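PDB 6FXO: bifunctional autolysin from Staphylococcus aureus subsp. aureus Mu50, which hydrolyses cell-wall peptidoglycan, its glycoside hydrolase family 73 module probably cleaving the glycan strands as an N-acetylglucosaminidase. Local coordinates for residues L65-Q71 with G103-Y108; A59-L65 with I224-Y228. All blocks are in the same frame, centred on the assembly; numbering follows the deposited sequence.

Interaction 1: residues L65-Q71 with G103-Y108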
loop_
_atom_site.group_PDB
_atom_site.type_symbol
_atom_site.label_atom_id
_atom_site.label_comp_id
_atom_site.label_asym_id
_atom_site.label_seq_id
_atom_site.Cartn_x
_atom_site.Cartn_y
_atom_site.Cartn_z
ATOM N N LEU A 65 -5.645 -8.373 0.840
ATOM C CA LEU A 65 -4.372 -9.032 1.109
ATOM C C LEU A 65 -3.759 -8.399 2.422
ATOM O O LEU A 65 -3.760 -7.182 2.548
ATOM C CB LEU A 65 -3.356 -8.820 -0.068
ATOM C CG LEU A 65 -1.924 -9.326 0.098
ATOM C CD1 LEU A 65 -1.838 -10.902 -0.221
ATOM C CD2 LEU A 65 -0.887 -8.468 -0.696
ATOM N N ARG A 66 -3.207 -9.193 3.342
ATOM C CA ARG A 66 -2.613 -8.600 4.527
ATOM C C ARG A 66 -1.177 -8.114 4.291
ATOM O O ARG A 66 -0.272 -8.862 3.977
ATOM C CB ARG A 66 -2.642 -9.589 5.737
ATOM C CG ARG A 66 -4.022 -9.960 6.305
ATOM C CD ARG A 66 -4.628 -8.980 7.359
ATOM N NE ARG A 66 -3.833 -9.011 8.585
ATOM C CZ ARG A 66 -4.154 -9.639 9.720
ATOM N NH1 ARG A 66 -5.287 -10.320 9.809
ATOM N NH2 ARG A 66 -3.319 -9.630 10.744
ATOM N N LEU A 67 -1.021 -6.799 4.379
ATOM C CA LEU A 67 0.159 -6.000 4.208
ATOM C C LEU A 67 1.145 -6.095 5.369
ATOM O O LEU A 67 2.288 -5.682 5.254
ATOM C CB LEU A 67 -0.377 -4.533 3.998
ATOM C CG LEU A 67 -1.347 -4.337 2.756
ATOM C CD1 LEU A 67 -1.754 -2.913 2.567
ATOM C CD2 LEU A 67 -0.539 -4.744 1.425
ATOM N N ASP A 68 0.674 -6.579 6.519
ATOM C CA ASP A 68 1.492 -6.735 7.707
ATOM C C ASP A 68 2.144 -8.119 7.651
ATOM O O ASP A 68 2.917 -8.485 8.525
ATOM C CB ASP A 68 0.636 -6.524 8.970
ATOM C CG ASP A 68 -0.567 -7.435 9.064
ATOM O OD1 ASP A 68 -1.268 -7.587 8.049
ATOM O OD2 ASP A 68 -0.858 -7.922 10.173
ATOM N N GLN A 69 1.839 -8.892 6.601
ATOM C CA GLN A 69 2.436 -10.212 6.523
ATOM C C GLN A 69 3.369 -10.507 5.411
ATOM O O GLN A 69 2.962 -10.655 4.273
ATOM C CB GLN A 69 1.388 -11.335 6.576
ATOM C CG GLN A 69 1.830 -12.432 7.567
ATOM C CD GLN A 69 0.709 -13.142 8.304
ATOM O OE1 GLN A 69 -0.041 -12.523 9.062
ATOM N NE2 GLN A 69 0.639 -14.481 8.212
ATOM N N PRO A 70 4.638 -10.585 5.713
ATOM C CA PRO A 70 5.579 -10.900 4.667
ATOM C C PRO A 70 5.307 -12.293 4.126
ATOM O O PRO A 70 4.806 -13.155 4.830
ATOM C CB PRO A 70 6.927 -10.866 5.375
ATOM C CG PRO A 70 6.706 -10.021 6.545
ATOM C CD PRO A 70 5.326 -10.359 6.996
ATOM N N GLN A 71 5.593 -12.442 2.880
ATOM C CA GLN A 71 5.453 -13.645 2.132
ATOM C C GLN A 71 6.883 -13.911 1.849
ATOM O O GLN A 71 7.673 -12.988 1.731
ATOM C CB GLN A 71 4.732 -13.369 0.820
ATOM C CG GLN A 71 3.965 -14.561 0.312
ATOM C CD GLN A 71 3.215 -14.219 -0.947
ATOM O OE1 GLN A 71 2.224 -13.507 -0.931
ATOM N NE2 GLN A 71 3.658 -14.700 -2.067
ATOM N N GLY A 103 8.181 -7.089 9.609
ATOM C CA GLY A 103 6.932 -7.839 9.488
ATOM C C GLY A 103 5.959 -7.010 8.682
ATOM O O GLY A 103 4.965 -6.475 9.178
ATOM N N ILE A 104 6.263 -6.926 7.419
ATOM C CA ILE A 104 5.460 -6.156 6.456
ATOM C C ILE A 104 5.535 -6.821 5.115
ATOM O O ILE A 104 6.628 -7.186 4.687
ATOM C CB ILE A 104 6.088 -4.720 6.353
ATOM C CG1 ILE A 104 5.900 -3.909 7.648
ATOM C CG2 ILE A 104 5.577 -3.946 5.128
ATOM C CD1 ILE A 104 4.465 -3.508 7.957
ATOM N N ASN A 105 4.435 -6.886 4.421
ATOM C CA ASN A 105 4.379 -7.525 3.080
ATOM C C ASN A 105 5.397 -6.812 2.180
ATOM O O ASN A 105 5.445 -5.586 2.133
ATOM C CB ASN A 105 2.930 -7.457 2.490
ATOM C CG ASN A 105 2.780 -8.025 1.119
ATOM O OD1 ASN A 105 3.225 -7.325 0.184
ATOM N ND2 ASN A 105 2.163 -9.266 0.876
ATOM N N GLU A 106 6.177 -7.658 1.420
ATOM C CA GLU A 106 7.201 -7.199 0.511
ATOM C C GLU A 106 6.762 -6.433 -0.637
ATOM O O GLU A 106 7.445 -5.480 -0.993
ATOM C CB GLU A 106 8.145 -8.360 0.032
ATOM C CG GLU A 106 7.652 -9.776 0.268
ATOM C CD GLU A 106 8.183 -10.390 1.563
ATOM O OE1 GLU A 106 9.269 -11.001 1.538
ATOM O OE2 GLU A 106 7.488 -10.250 2.584
ATOM N N VAL A 107 5.649 -6.850 -1.267
ATOM C CA VAL A 107 5.206 -6.069 -2.419
ATOM C C VAL A 107 4.753 -4.655 -1.984
ATOM O O VAL A 107 4.914 -3.734 -2.738
ATOM C CB VAL A 107 4.155 -6.761 -3.313
ATOM C CG1 VAL A 107 4.600 -8.178 -3.657
ATOM C CG2 VAL A 107 2.783 -6.755 -2.651
ATOM N N TYR A 108 4.222 -4.519 -0.759
ATOM C CA TYR A 108 3.781 -3.252 -0.277
ATOM C C TYR A 108 4.943 -2.353 -0.087
ATOM O O TYR A 108 4.827 -1.131 -0.302
ATOM C CB TYR A 108 3.000 -3.405 1.033
ATOM C CG TYR A 108 2.460 -2.116 1.627
ATOM C CD1 TYR A 108 1.274 -1.554 1.163
ATOM C CD2 TYR A 108 3.117 -1.482 2.663
ATOM C CE1 TYR A 108 0.765 -0.404 1.723
ATOM C CE2 TYR A 108 2.608 -0.320 3.235
ATOM C CZ TYR A 108 1.429 0.217 2.762
ATOM O OH TYR A 108 0.907 1.369 3.309
HETATM O O HOH W 1 0.912 -10.867 3.029
#
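Asn105 meets the loop 65-71 with both backbone and side chain. Its N donates to Leu67 O at 2.6 Å, nearly straight (171°) but from above the carbonyl plane instead of on a lone pair. The same oxygen receives a CA-H...O contact from Ile104. With CG anti to the backbone N (chi1 178°), the Asn105 amide splits its duties. OD1 turns back to cap the helix, taking Tyr108 N at 3.1 Å in the carbonyl plane and Val107 N more weakly. ND2 reaches Tyr228 OH and a water, 3.0 Å from ND2, which probably links the carbonyls of Arg66 and Gln69 to the amide.

In apolar packing, Leu67 crosses the Tyr108 side chain at about a right angle, CD1 lying 3.6 Å from Tyr108 CD1. The Pro70 ring packs on the 103-104 backbone, CG 3.7 Å from Gly103 CA. Leu65 crosses Asn105 at about a right angle, its CD2 methyl 3.5 Å from Asn105 ND2.

Within the loop, Arg66 grips Asp68 side-on in a salt bridge, NE to OD1 and NH2 to OD2; Arg66 NH1 makes a further salt bridge with Asp239.

The arrangement is an asparagine N-cap, here opening helix 106-116 of the lysozyme-like glucosaminidase fold.

Interaction 2: residues A59-L65 with I224-Y228; sequences ALKYQFL and IKGYY
The Tyr62 ring leans from the 3-10 segment onto helix 216-231, where Ile224, Lys225 and Tyr228 meet it. Its closest partner is Tyr228: Tyr62 CE2 stands over one face of that ring, offset toward the rim, 3.7 Å from Tyr228 CD1. The planes are inclined at 45° with centroids 5.1 Å apart, an oblique pairing. Ile224 CG2 comes within 4.0 Å of Tyr62 CD2 and also lies at the edge of the Tyr228 ring, in its plane, so the methyl touches both aromatics. Leu65 approaches Tyr228 from the opposite direction, its CD2 3.6 Å from Tyr228 OH. Lys225 completes the tight part: its place on the helix sets CB over a face of Tyr62, and an anti chi1 (-178°) carries CG along the ring, 3.9 Å from Tyr62 CD1.

Only the far end of Lys225 belongs to the looser, partly exposed side. Past a bend at chi2, CD passes 4.0 Å from Ala59 CB, and NZ has a long, weak ion pair with Asp229.

Both tyrosine hydroxyls find polar partners beyond these segments, Tyr62 OH with Gly235 N and Tyr228 OH with Asn105 and Gln71. The segments themselves meet through carbon surfaces, which implies that shape and hydrophobic burial hold the 3-10 segment against the helix, while hydrogen bonds at the ring ends probably fix where each tyrosine points.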
loop_
_atom_site.group_PDB
_atom_site.type_symbol
_atom_site.label_atom_id
_atom_site.label_comp_id
_atom_site.label_asym_id
_atom_site.label_seq_id
_atom_site.Cartn_x
_atom_site.Cartn_y
_atom_site.Cartn_z
ATOM N N ALA A 59 -8.425 -9.150 -9.385
ATOM C CA ALA A 59 -7.564 -8.028 -9.115
ATOM C C ALA A 59 -8.108 -7.360 -7.840
ATOM O O ALA A 59 -7.319 -7.073 -6.927
ATOM C CB ALA A 59 -7.537 -6.990 -10.266
ATOM N N LEU A 60 -9.450 -7.185 -7.788
ATOM C CA LEU A 60 -10.077 -6.560 -6.610
ATOM C C LEU A 60 -9.828 -7.274 -5.242
ATOM O O LEU A 60 -9.716 -6.569 -4.255
ATOM C CB LEU A 60 -11.604 -6.268 -6.776
ATOM C CG LEU A 60 -12.176 -5.546 -8.052
ATOM C CD1 LEU A 60 -13.632 -5.192 -7.797
ATOM C CD2 LEU A 60 -11.509 -4.256 -8.400
ATOM N N LYS A 61 -9.682 -8.628 -5.188
ATOM C CA LYS A 61 -9.448 -9.215 -3.870
ATOM C C LYS A 61 -8.123 -8.748 -3.229
ATOM O O LYS A 61 -7.952 -8.947 -2.061
ATOM C CB LYS A 61 -9.518 -10.768 -3.843
ATOM C CG LYS A 61 -8.603 -11.531 -4.842
ATOM C CD LYS A 61 -8.926 -13.065 -4.853
ATOM C CE LYS A 61 -8.010 -13.921 -5.727
ATOM N NZ LYS A 61 -8.364 -15.391 -5.751
ATOM N N TYR A 62 -7.206 -8.081 -3.994
ATOM C CA TYR A 62 -5.981 -7.671 -3.352
ATOM C C TYR A 62 -6.117 -6.646 -2.259
ATOM O O TYR A 62 -5.145 -6.440 -1.539
ATOM C CB TYR A 62 -4.766 -7.528 -4.351
ATOM C CG TYR A 62 -4.165 -8.863 -4.798
ATOM C CD1 TYR A 62 -4.836 -9.683 -5.697
ATOM C CD2 TYR A 62 -2.968 -9.339 -4.260
ATOM C CE1 TYR A 62 -4.355 -10.934 -6.039
ATOM C CE2 TYR A 62 -2.445 -10.620 -4.613
ATOM C CZ TYR A 62 -3.141 -11.385 -5.495
ATOM O OH TYR A 62 -2.584 -12.568 -5.924
ATOM N N GLN A 63 -7.341 -5.986 -2.129
ATOM C CA GLN A 63 -7.556 -4.995 -1.093
ATOM C C GLN A 63 -7.646 -5.708 0.253
ATOM O O GLN A 63 -7.564 -5.072 1.287
ATOM C CB GLN A 63 -8.789 -4.097 -1.341
ATOM C CG GLN A 63 -10.169 -4.744 -1.363
ATOM C CD GLN A 63 -11.041 -3.750 -2.113
ATOM O OE1 GLN A 63 -11.510 -2.698 -1.514
ATOM N NE2 GLN A 63 -11.248 -4.067 -3.472
ATOM N N PHE A 64 -7.908 -6.988 0.200
ATOM C CA PHE A 64 -7.997 -7.835 1.404
ATOM C C PHE A 64 -6.662 -8.557 1.705
ATOM O O PHE A 64 -6.578 -9.312 2.670
ATOM C CB PHE A 64 -9.146 -8.789 1.380
ATOM C CG PHE A 64 -10.452 -8.211 0.912
ATOM C CD1 PHE A 64 -11.124 -7.202 1.660
ATOM C CD2 PHE A 64 -11.013 -8.626 -0.280
ATOM C CE1 PHE A 64 -12.264 -6.668 1.188
ATOM C CE2 PHE A 64 -12.192 -8.062 -0.737
ATOM C CZ PHE A 64 -12.812 -7.088 -0.006
ATOM N N LEU A 65 -5.645 -8.373 0.840
ATOM C CA LEU A 65 -4.372 -9.032 1.109
ATOM C C LEU A 65 -3.759 -8.399 2.422
ATOM O O LEU A 65 -3.760 -7.182 2.548
ATOM C CB LEU A 65 -3.356 -8.820 -0.068
ATOM C CG LEU A 65 -1.924 -9.326 0.098
ATOM C CD1 LEU A 65 -1.838 -10.902 -0.221
ATOM C CD2 LEU A 65 -0.887 -8.468 -0.696
ATOM N N ILE A 224 -1.369 -3.391 -7.082
ATOM C CA ILE A 224 -0.668 -4.426 -6.313
ATOM C C ILE A 224 -0.699 -5.716 -7.002
ATOM O O ILE A 224 0.292 -6.421 -7.041
ATOM C CB ILE A 224 -1.214 -4.591 -4.855
ATOM C CG1 ILE A 224 -0.800 -3.454 -3.934
ATOM C CG2 ILE A 224 -0.826 -5.964 -4.257
ATOM C CD1 ILE A 224 -1.718 -3.461 -2.753
ATOM N N LYS A 225 -1.839 -6.041 -7.509
ATOM C CA LYS A 225 -1.927 -7.272 -8.191
ATOM C C LYS A 225 -1.064 -7.132 -9.422
ATOM O O LYS A 225 -0.503 -8.119 -9.851
ATOM C CB LYS A 225 -3.369 -7.568 -8.603
ATOM C CG LYS A 225 -3.567 -8.910 -9.314
ATOM C CD LYS A 225 -4.016 -8.723 -10.763
ATOM C CE LYS A 225 -4.484 -9.990 -11.450
ATOM N NZ LYS A 225 -5.115 -9.706 -12.774
ATOM N N GLY A 226 -0.871 -5.900 -9.941
ATOM C CA GLY A 226 -0.044 -5.778 -11.146
ATOM C C GLY A 226 1.395 -6.112 -10.814
ATOM O O GLY A 226 2.072 -6.793 -11.588
ATOM N N TYR A 227 1.842 -5.692 -9.671
ATOM C CA TYR A 227 3.181 -6.008 -9.331
ATOM C C TYR A 227 3.296 -7.510 -9.062
ATOM O O TYR A 227 4.301 -8.080 -9.413
ATOM C CB TYR A 227 3.674 -5.280 -8.028
ATOM C CG TYR A 227 3.820 -3.805 -8.132
ATOM C CD1 TYR A 227 4.909 -3.228 -8.780
ATOM C CD2 TYR A 227 2.838 -2.953 -7.657
ATOM C CE1 TYR A 227 5.004 -1.858 -8.957
ATOM C CE2 TYR A 227 2.926 -1.586 -7.818
ATOM C CZ TYR A 227 4.012 -1.038 -8.466
ATOM O OH TYR A 227 4.126 0.315 -8.608
ATOM N N TYR A 228 2.273 -8.163 -8.464
ATOM C CA TYR A 228 2.329 -9.570 -8.186
ATOM C C TYR A 228 2.502 -10.365 -9.444
ATOM O O TYR A 228 3.243 -11.326 -9.409
ATOM C CB TYR A 228 1.061 -10.112 -7.462
ATOM C CG TYR A 228 1.245 -10.197 -5.975
ATOM C CD1 TYR A 228 0.853 -9.140 -5.132
ATOM C CD2 TYR A 228 1.826 -11.331 -5.392
ATOM C CE1 TYR A 228 1.053 -9.216 -3.747
ATOM C CE2 TYR A 228 2.048 -11.404 -4.020
ATOM C CZ TYR A 228 1.662 -10.354 -3.202
ATOM O OH TYR A 228 1.879 -10.484 -1.848
#

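In the fold
Following the chain from the N terminus, residues 59-65 come first, in the loop between helices 51-56 and 75-82, and pair with helix 216-231 far along the sequence; interaction 2 thus closes a long loop. The next residues, 65-71, form interaction 1 with the start of helix 106-116, a shorter closure nested inside the first. Leu65 belongs to both contacts, whose centres are about 12 Å apart. They also join directly, for Val107 of interaction 1 packs on Ile224 and Tyr228 of interaction 2. One continuous loop thereby bridges two helices of the glucosaminidase family region.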